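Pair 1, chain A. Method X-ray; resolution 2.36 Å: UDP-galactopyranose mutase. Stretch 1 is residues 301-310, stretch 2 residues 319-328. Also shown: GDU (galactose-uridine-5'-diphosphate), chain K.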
# COMPACT_ATOMS: atom_id res chain seq x y z
N TYR A 301 32.42 -7.90 -9.85
CA TYR A 301 31.63 -6.97 -9.05
C TYR A 301 31.29 -7.54 -7.67
O TYR A 301 31.39 -8.75 -7.45
CB TYR A 301 30.34 -6.60 -9.79
CG TYR A 301 30.57 -5.89 -11.11
CD1 TYR A 301 31.19 -4.64 -11.13
CD2 TYR A 301 30.17 -6.45 -12.31
CE1 TYR A 301 31.41 -3.98 -12.32
CE2 TYR A 301 30.38 -5.77 -13.52
CZ TYR A 301 31.00 -4.54 -13.51
OH TYR A 301 31.22 -3.85 -14.67
N ALA A 302 30.87 -6.66 -6.76
CA ALA A 302 30.50 -7.09 -5.41
C ALA A 302 29.08 -7.63 -5.37
O ALA A 302 28.73 -8.41 -4.48
CB ALA A 302 30.65 -5.94 -4.42
N TYR A 303 28.26 -7.23 -6.34
CA TYR A 303 26.89 -7.75 -6.43
C TYR A 303 26.79 -9.07 -7.19
O TYR A 303 27.60 -9.36 -8.06
CB TYR A 303 25.91 -6.72 -7.03
CG TYR A 303 26.44 -5.94 -8.22
CD1 TYR A 303 26.34 -6.45 -9.52
CD2 TYR A 303 27.04 -4.70 -8.05
CE1 TYR A 303 26.82 -5.73 -10.60
CE2 TYR A 303 27.53 -3.97 -9.13
CZ TYR A 303 27.41 -4.49 -10.40
OH TYR A 303 27.89 -3.78 -11.48
N THR A 304 25.79 -9.86 -6.84
CA THR A 304 25.55 -11.14 -7.48
C THR A 304 24.78 -10.97 -8.78
O THR A 304 25.01 -11.70 -9.74
CB THR A 304 24.77 -12.09 -6.57
OG1 THR A 304 23.68 -11.37 -5.96
CG2 THR A 304 25.67 -12.67 -5.48
N ARG A 305 23.83 -10.03 -8.81
CA ARG A 305 22.97 -9.86 -9.97
C ARG A 305 22.27 -8.50 -10.03
O ARG A 305 22.20 -7.78 -9.03
CB ARG A 305 21.94 -10.99 -10.05
CG ARG A 305 21.12 -11.14 -8.80
CD ARG A 305 20.11 -12.28 -8.90
NE ARG A 305 19.41 -12.39 -7.62
CZ ARG A 305 18.81 -13.49 -7.17
NH1 ARG A 305 18.80 -14.61 -7.88
NH2 ARG A 305 18.23 -13.46 -5.98
N VAL A 306 21.78 -8.16 -11.22
CA VAL A 306 20.92 -7.01 -11.45
C VAL A 306 19.65 -7.50 -12.10
O VAL A 306 19.71 -8.30 -13.03
CB VAL A 306 21.49 -6.04 -12.51
CG1 VAL A 306 21.09 -4.59 -12.18
CG2 VAL A 306 22.96 -6.20 -12.68
N SER A 307 18.52 -6.99 -11.64
CA SER A 307 17.24 -7.35 -12.22
C SER A 307 16.49 -6.10 -12.65
O SER A 307 16.65 -5.03 -12.04
CB SER A 307 16.42 -8.18 -11.24
OG SER A 307 17.11 -9.37 -10.91
N GLU A 308 15.70 -6.23 -13.71
CA GLU A 308 14.95 -5.11 -14.28
C GLU A 308 13.47 -5.44 -14.28
O GLU A 308 13.02 -6.30 -15.04
CB GLU A 308 15.42 -4.79 -15.70
CG GLU A 308 14.78 -3.55 -16.30
CD GLU A 308 15.35 -3.21 -17.67
OE1 GLU A 308 15.13 -2.07 -18.14
OE2 GLU A 308 16.02 -4.08 -18.27
N PHE A 309 12.73 -4.76 -13.42
CA PHE A 309 11.38 -5.18 -13.08
C PHE A 309 10.38 -5.18 -14.23
O PHE A 309 9.47 -6.01 -14.24
CB PHE A 309 10.88 -4.36 -11.90
CG PHE A 309 11.60 -4.68 -10.64
CD1 PHE A 309 12.43 -3.75 -10.04
CD2 PHE A 309 11.49 -5.94 -10.07
CE1 PHE A 309 13.12 -4.06 -8.88
CE2 PHE A 309 12.18 -6.27 -8.91
CZ PHE A 309 12.99 -5.33 -8.32
N LYS A 310 10.54 -4.27 -15.19
CA LYS A 310 9.58 -4.20 -16.29
C LYS A 310 9.56 -5.49 -17.12
O LYS A 310 8.53 -5.85 -17.68
CB LYS A 310 9.83 -2.98 -17.18
CG LYS A 310 9.38 -1.65 -16.57
CD LYS A 310 10.04 -0.46 -17.29
CE LYS A 310 9.46 -0.22 -18.68
NZ LYS A 310 10.18 0.88 -19.38
N GLN A 319 10.50 5.27 -18.19
CA GLN A 319 11.73 4.98 -17.46
C GLN A 319 11.77 3.53 -17.03
O GLN A 319 10.87 2.76 -17.34
CB GLN A 319 11.86 5.89 -16.25
CG GLN A 319 11.91 7.35 -16.65
CD GLN A 319 11.91 8.25 -15.46
OE1 GLN A 319 11.06 8.12 -14.57
NE2 GLN A 319 12.86 9.17 -15.42
N THR A 320 12.84 3.15 -16.33
CA THR A 320 12.99 1.78 -15.89
C THR A 320 13.68 1.75 -14.54
O THR A 320 14.55 2.58 -14.26
CB THR A 320 13.76 0.92 -16.93
OG1 THR A 320 13.68 -0.46 -16.57
CG2 THR A 320 15.21 1.32 -17.00
N SER A 321 13.26 0.82 -13.68
CA SER A 321 13.89 0.64 -12.38
C SER A 321 14.54 -0.73 -12.23
O SER A 321 13.96 -1.76 -12.62
CB SER A 321 12.88 0.85 -11.24
OG SER A 321 12.44 2.18 -11.19
N VAL A 322 15.73 -0.74 -11.66
CA VAL A 322 16.49 -1.96 -11.46
C VAL A 322 16.97 -2.08 -10.02
O VAL A 322 17.01 -1.08 -9.29
CB VAL A 322 17.73 -2.00 -12.39
CG1 VAL A 322 17.32 -1.86 -13.83
CG2 VAL A 322 18.73 -0.91 -11.99
N VAL A 323 17.34 -3.29 -9.62
CA VAL A 323 17.93 -3.54 -8.31
C VAL A 323 19.20 -4.38 -8.41
O VAL A 323 19.25 -5.38 -9.13
CB VAL A 323 16.93 -4.24 -7.36
CG1 VAL A 323 16.57 -5.63 -7.88
CG2 VAL A 323 17.51 -4.32 -5.96
N TYR A 324 20.23 -3.95 -7.68
CA TYR A 324 21.47 -4.70 -7.49
C TYR A 324 21.49 -5.33 -6.10
O TYR A 324 21.27 -4.65 -5.10
CB TYR A 324 22.67 -3.75 -7.60
CG TYR A 324 22.88 -3.18 -8.99
CD1 TYR A 324 23.78 -3.76 -9.87
CD2 TYR A 324 22.17 -2.06 -9.42
CE1 TYR A 324 23.98 -3.25 -11.14
CE2 TYR A 324 22.36 -1.54 -10.69
CZ TYR A 324 23.27 -2.14 -11.54
OH TYR A 324 23.46 -1.64 -12.81
N GLU A 325 21.76 -6.63 -6.03
CA GLU A 325 21.82 -7.34 -4.75
C GLU A 325 23.24 -7.59 -4.25
O GLU A 325 24.06 -8.21 -4.94
CB GLU A 325 21.10 -8.68 -4.84
CG GLU A 325 19.62 -8.61 -5.03
CD GLU A 325 19.05 -9.97 -5.37
OE1 GLU A 325 18.54 -10.13 -6.50
OE2 GLU A 325 19.12 -10.88 -4.52
N TYR A 326 23.52 -7.13 -3.04
CA TYR A 326 24.79 -7.42 -2.38
C TYR A 326 24.58 -8.40 -1.21
O TYR A 326 23.87 -8.09 -0.26
CB TYR A 326 25.43 -6.13 -1.86
CG TYR A 326 25.68 -5.08 -2.93
CD1 TYR A 326 24.62 -4.40 -3.52
CD2 TYR A 326 26.97 -4.76 -3.33
CE1 TYR A 326 24.85 -3.43 -4.50
CE2 TYR A 326 27.21 -3.79 -4.31
CZ TYR A 326 26.15 -3.13 -4.89
OH TYR A 326 26.38 -2.17 -5.85
N PRO A 327 25.21 -9.58 -1.28
CA PRO A 327 25.17 -10.57 -0.19
C PRO A 327 25.71 -9.99 1.10
O PRO A 327 26.75 -9.33 1.08
CB PRO A 327 26.11 -11.67 -0.69
CG PRO A 327 26.12 -11.53 -2.18
CD PRO A 327 26.01 -10.04 -2.43
N ARG A 328 25.01 -10.22 2.21
CA ARG A 328 25.45 -9.73 3.52
C ARG A 328 25.43 -10.83 4.58
O ARG A 328 24.51 -11.65 4.63
CB ARG A 328 24.56 -8.56 3.97
CG ARG A 328 24.72 -7.30 3.15
CD ARG A 328 26.07 -6.62 3.40
NE ARG A 328 26.29 -5.48 2.51
CZ ARG A 328 27.17 -5.46 1.51
NH1 ARG A 328 27.93 -6.52 1.29
NH2 ARG A 328 27.30 -4.38 0.74
N1 GDU K . 24.21 -20.46 -8.69
C2 GDU K . 25.26 -20.10 -9.27
N3 GDU K . 25.56 -19.41 -10.29
C4 GDU K . 24.48 -18.91 -10.93
C5 GDU K . 23.15 -19.23 -10.38
C6 GDU K . 23.07 -19.99 -9.27
O2 GDU K . 26.42 -20.58 -8.62
O4 GDU K . 24.61 -18.19 -11.91
C1D GDU K . 24.18 -21.25 -7.49
C2D GDU K . 24.41 -20.54 -6.14
O2D GDU K . 24.95 -21.40 -5.15
C3D GDU K . 23.00 -20.10 -5.81
C4D GDU K . 22.27 -21.40 -6.14
O4D GDU K . 22.94 -21.94 -7.29
O3D GDU K . 22.88 -19.71 -4.45
C5D GDU K . 20.75 -21.34 -6.18
O5D GDU K . 20.47 -20.43 -7.27
PA GDU K . 19.18 -19.49 -7.28
O1A GDU K . 19.03 -18.94 -8.66
O2A GDU K . 18.01 -20.32 -6.96
O3A GDU K . 19.39 -18.25 -6.31
PB GDU K . 18.18 -17.49 -5.62
O1B GDU K . 18.90 -16.47 -4.82
O2B GDU K . 17.34 -18.27 -4.69
O3B GDU K . 17.26 -16.68 -6.66
C1' GDU K . 15.93 -16.12 -6.58
C2' GDU K . 14.90 -17.22 -6.90
C3' GDU K . 15.40 -17.90 -8.20
C4' GDU K . 15.25 -16.87 -9.36
C5' GDU K . 15.97 -15.55 -8.95
C6' GDU K . 15.65 -14.35 -9.88
O2' GDU K . 14.74 -18.13 -5.80
O3' GDU K . 14.64 -19.11 -8.42
O4' GDU K . 13.84 -16.66 -9.58
O5' GDU K . 15.85 -15.08 -7.58
O6' GDU K . 16.69 -14.12 -10.87
O HOH W 1 18.63 -8.34 -8.64
O HOH W 2 12.13 -1.83 -14.79

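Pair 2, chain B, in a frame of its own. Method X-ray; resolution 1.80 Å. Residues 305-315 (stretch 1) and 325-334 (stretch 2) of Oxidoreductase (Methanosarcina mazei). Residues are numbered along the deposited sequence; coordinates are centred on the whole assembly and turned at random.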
# COMPACT_ATOMS: atom_id res chain seq x y z
N ARG B 305 -17.36 -11.14 -7.87
CA ARG B 305 -16.78 -10.99 -9.21
C ARG B 305 -15.42 -10.30 -9.14
O ARG B 305 -14.48 -10.72 -9.81
CB ARG B 305 -17.69 -10.13 -10.10
CG ARG B 305 -19.09 -10.68 -10.30
CD ARG B 305 -20.05 -9.55 -10.67
NE ARG B 305 -21.42 -10.03 -10.76
CZ ARG B 305 -22.21 -10.25 -9.71
NH1 ARG B 305 -21.77 -10.02 -8.48
NH2 ARG B 305 -23.44 -10.70 -9.90
N ARG B 306 -15.33 -9.24 -8.34
CA ARG B 306 -14.14 -8.38 -8.32
C ARG B 306 -13.74 -7.85 -6.93
O ARG B 306 -12.55 -7.80 -6.61
CB ARG B 306 -14.32 -7.19 -9.26
CG ARG B 306 -14.25 -7.57 -10.73
CD ARG B 306 -12.84 -7.98 -11.06
NE ARG B 306 -12.71 -8.71 -12.32
CZ ARG B 306 -13.17 -8.29 -13.48
NH1 ARG B 306 -13.80 -7.12 -13.53
NH2 ARG B 306 -12.99 -9.01 -14.58
N ILE B 307 -14.71 -7.43 -6.12
CA ILE B 307 -14.37 -6.81 -4.83
C ILE B 307 -13.65 -7.80 -3.91
O ILE B 307 -14.11 -8.92 -3.70
CB ILE B 307 -15.62 -6.21 -4.13
CG1 ILE B 307 -16.10 -4.99 -4.93
CG2 ILE B 307 -15.28 -5.77 -2.72
CD1 ILE B 307 -17.38 -4.34 -4.40
N ASN B 308 -12.49 -7.39 -3.40
CA ASN B 308 -11.68 -8.28 -2.54
C ASN B 308 -11.92 -8.06 -1.05
O ASN B 308 -11.74 -8.97 -0.23
CB ASN B 308 -10.20 -8.07 -2.81
CG ASN B 308 -9.84 -8.33 -4.25
OD1 ASN B 308 -9.36 -7.44 -4.93
ND2 ASN B 308 -10.12 -9.56 -4.74
N GLY B 309 -12.27 -6.84 -0.69
CA GLY B 309 -12.60 -6.57 0.70
C GLY B 309 -13.01 -5.13 0.90
O GLY B 309 -12.99 -4.32 -0.03
N VAL B 310 -13.39 -4.82 2.13
CA VAL B 310 -13.85 -3.48 2.41
C VAL B 310 -13.50 -3.11 3.84
O VAL B 310 -13.30 -4.00 4.67
CB VAL B 310 -15.38 -3.36 2.08
CG1 VAL B 310 -15.98 -4.70 1.67
CG2 VAL B 310 -16.16 -2.64 3.14
N ASN B 311 -13.34 -1.81 4.11
CA ASN B 311 -13.17 -1.34 5.49
C ASN B 311 -14.12 -0.20 5.81
O ASN B 311 -14.87 0.25 4.94
CB ASN B 311 -11.71 -1.03 5.86
CG ASN B 311 -11.16 0.26 5.24
OD1 ASN B 311 -11.86 1.00 4.55
ND2 ASN B 311 -9.88 0.53 5.52
N GLU B 312 -14.11 0.23 7.07
CA GLU B 312 -15.06 1.23 7.55
C GLU B 312 -14.35 2.01 8.64
O GLU B 312 -14.58 1.78 9.83
CB GLU B 312 -16.27 0.51 8.13
CG GLU B 312 -17.50 1.36 8.29
CD GLU B 312 -18.75 0.52 8.38
OE1 GLU B 312 -19.09 0.06 9.50
OE2 GLU B 312 -19.38 0.29 7.32
N VAL B 313 -13.48 2.92 8.25
CA VAL B 313 -12.57 3.52 9.22
C VAL B 313 -13.26 4.49 10.17
O VAL B 313 -12.69 4.90 11.19
CB VAL B 313 -11.37 4.20 8.54
CG1 VAL B 313 -10.55 3.14 7.76
CG2 VAL B 313 -11.83 5.33 7.63
N THR B 314 -14.49 4.86 9.84
CA THR B 314 -15.26 5.73 10.73
C THR B 314 -15.65 4.97 12.00
O THR B 314 -16.10 5.58 12.99
CB THR B 314 -16.50 6.32 10.02
OG1 THR B 314 -17.12 5.30 9.22
CG2 THR B 314 -16.08 7.46 9.11
N GLN B 315 -15.49 3.66 11.99
CA GLN B 315 -15.62 2.88 13.22
C GLN B 315 -14.56 3.30 14.24
O GLN B 315 -14.77 3.22 15.45
CB GLN B 315 -15.54 1.38 12.94
CG GLN B 315 -16.73 0.87 12.14
CD GLN B 315 -18.00 0.76 12.98
OE1 GLN B 315 -17.93 0.78 14.21
NE2 GLN B 315 -19.15 0.66 12.32
N LYS B 325 -23.27 9.13 9.58
CA LYS B 325 -22.83 8.46 8.36
C LYS B 325 -21.59 7.64 8.66
O LYS B 325 -20.84 7.96 9.58
CB LYS B 325 -22.50 9.48 7.26
CG LYS B 325 -23.70 10.28 6.73
CD LYS B 325 -24.81 9.36 6.25
CE LYS B 325 -26.06 10.16 5.88
NZ LYS B 325 -25.83 11.07 4.73
N HIS B 326 -21.40 6.56 7.91
CA HIS B 326 -20.13 5.84 7.93
C HIS B 326 -19.47 5.95 6.56
O HIS B 326 -20.15 6.10 5.54
CB HIS B 326 -20.33 4.36 8.29
CG HIS B 326 -20.38 4.10 9.77
ND1 HIS B 326 -19.29 4.26 10.59
CD2 HIS B 326 -21.40 3.69 10.57
CE1 HIS B 326 -19.62 3.97 11.83
NE2 HIS B 326 -20.89 3.60 11.85
N LEU B 327 -18.15 5.89 6.56
CA LEU B 327 -17.39 5.83 5.32
C LEU B 327 -16.95 4.39 5.13
O LEU B 327 -16.15 3.88 5.91
CB LEU B 327 -16.16 6.73 5.41
CG LEU B 327 -15.17 6.71 4.23
CD1 LEU B 327 -15.88 6.92 2.87
CD2 LEU B 327 -14.06 7.73 4.45
N THR B 328 -17.48 3.75 4.10
CA THR B 328 -17.15 2.36 3.82
C THR B 328 -16.45 2.33 2.47
O THR B 328 -17.01 2.81 1.47
CB THR B 328 -18.41 1.51 3.78
OG1 THR B 328 -19.16 1.71 4.98
CG2 THR B 328 -18.06 0.01 3.62
N MSE B 329 -15.23 1.80 2.45
CA MSE B 329 -14.43 1.77 1.22
C MSE B 329 -14.10 0.35 0.78
O MSE B 329 -13.70 -0.48 1.59
CB MSE B 329 -13.15 2.61 1.39
CG MSE B 329 -13.46 4.08 1.64
SE MSE B 329 -11.87 5.17 1.74
CE MSE B 329 -11.08 4.46 3.32
N CYS B 330 -14.29 0.09 -0.51
CA CYS B 330 -14.13 -1.23 -1.10
C CYS B 330 -12.95 -1.22 -2.07
O CYS B 330 -12.74 -0.24 -2.77
CB CYS B 330 -15.38 -1.59 -1.90
SG CYS B 330 -16.93 -1.34 -0.98
N HIS B 331 -12.22 -2.33 -2.13
CA HIS B 331 -11.13 -2.46 -3.09
C HIS B 331 -11.33 -3.65 -4.02
O HIS B 331 -11.72 -4.74 -3.59
CB HIS B 331 -9.78 -2.66 -2.41
CG HIS B 331 -8.62 -2.59 -3.37
ND1 HIS B 331 -8.26 -1.41 -4.00
CD2 HIS B 331 -7.79 -3.54 -3.84
CE1 HIS B 331 -7.24 -1.65 -4.81
NE2 HIS B 331 -6.93 -2.93 -4.72
N GLN B 332 -11.03 -3.44 -5.30
CA GLN B 332 -10.95 -4.55 -6.22
C GLN B 332 -9.66 -4.48 -7.05
O GLN B 332 -9.32 -3.44 -7.62
CB GLN B 332 -12.20 -4.61 -7.12
CG GLN B 332 -12.37 -3.40 -8.03
CD GLN B 332 -13.76 -3.34 -8.68
OE1 GLN B 332 -13.92 -3.73 -9.85
NE2 GLN B 332 -14.74 -2.86 -7.95
N TYR B 333 -8.94 -5.59 -7.05
CA TYR B 333 -7.81 -5.80 -7.93
C TYR B 333 -8.23 -5.61 -9.39
O TYR B 333 -9.31 -6.05 -9.77
CB TYR B 333 -7.31 -7.25 -7.73
CG TYR B 333 -6.50 -7.84 -8.86
CD1 TYR B 333 -5.18 -7.48 -9.06
CD2 TYR B 333 -7.06 -8.77 -9.74
CE1 TYR B 333 -4.43 -8.02 -10.09
CE2 TYR B 333 -6.31 -9.32 -10.78
CZ TYR B 333 -4.99 -8.94 -10.94
OH TYR B 333 -4.22 -9.47 -11.95
N VAL B 334 -7.39 -4.96 -10.18
CA VAL B 334 -7.57 -4.89 -11.64
C VAL B 334 -6.33 -5.46 -12.32
O VAL B 334 -5.21 -5.01 -12.07
CB VAL B 334 -7.81 -3.43 -12.14
CG1 VAL B 334 -7.91 -3.36 -13.66
CG2 VAL B 334 -9.07 -2.87 -11.52
O HOH W 3 -10.65 -8.28 -8.45
O HOH W 4 -13.43 3.24 5.26

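Both pairs are two antiparallel strands, running at 158° in pair 1 and 153° in pair 2, and 14 central residues superpose with an RMSD of 0.5 Å. The register is common: V306(A) faces Y324(A) as V310(B) faces C330(B), each a non-hydrogen-bonded pair, and S307(A) with V323(A) matches N311(B) with M329(B), each a hydrogen-bonded pair. The central backbone ladder is accordingly the same. S307(A) N gives to V323(A) O at 3.1 Å and V323(A) N returns to S307(A) O at 3.1 Å; in pair 2, N311(B) N reaches M329(B) O at 2.9 Å and M329(B) N reaches N311(B) O at 3.0 Å. Further on, F309(A) N bonds weakly to S321(A) O at 3.3 Å, whereas a water bridges V313(B) N and L327(B) O. This frame sets where side chains start and leaves open what they do.

A clear divergence is at R305(A), which matches G309(B). R305(A) extends to its cross-strand neighbour E325(A) in a salt bridge, NE to OE1 2.7 Å, with NH2 to OE2 at 3.1 Å as a second hydrogen bond. Its NH1 also donates to O3B of GDU at 2.9 Å, so the same guanidinium holds both carboxylate and ligand, as suits a mutase acting on UDP-galactopyranose. In pair 2 the glycine offers no side chain, and H331(B), at the place of E325(A), has no such partner across the strands.

On the face of V306(A) and Y324(A), and at the strand end beside it, pair 1 packs with rings. V306(A) CG1 lies over the Y324(A) ring, 3.4 Å from its centroid, and the edge of that ring points to the face of Y303(A), centroids of the two rings 4.7 Å apart. Y303(A) in turn sets its CB over the Y326(A) ring, 4.1 Å from the centroid. Pair 2 keeps the valine but has cysteine and isoleucine where Y324(A) and Y303(A) stand: V310(B) CB meets C330(B) SG at 4.0 Å, and I307(B) CD1 meets C330(B) CB at 4.2 Å.

One glutamate is kept, but its partner moves along the strand. E308(A) OE1 accepts from T320(A) OG1 at 2.7 Å; E312(B) OE2 accepts from T328(B) OG1 at 2.7 Å, although T328(B) matches V322(A). At the T320(A) position stands H326(B), whose ND1 is hydrogen-bonded to T314(B) OG1 at 2.8 Å. That hydroxyl also accepts from L327(B) N at 2.9 Å, while the matching K310(A) sends NZ to Q319(A) O at 2.9 Å.

At the other end, T304(A) N and N308(B) N donate to E325(A) O and H331(B) O, at 3.1 and 2.8 Å. N308(B) adds a bond through OD1, accepting from Y333(B) N at 2.8 Å; the matching P327(A) has no amide hydrogen, and T304(A) CG2 packs on its CG at 3.5 Å.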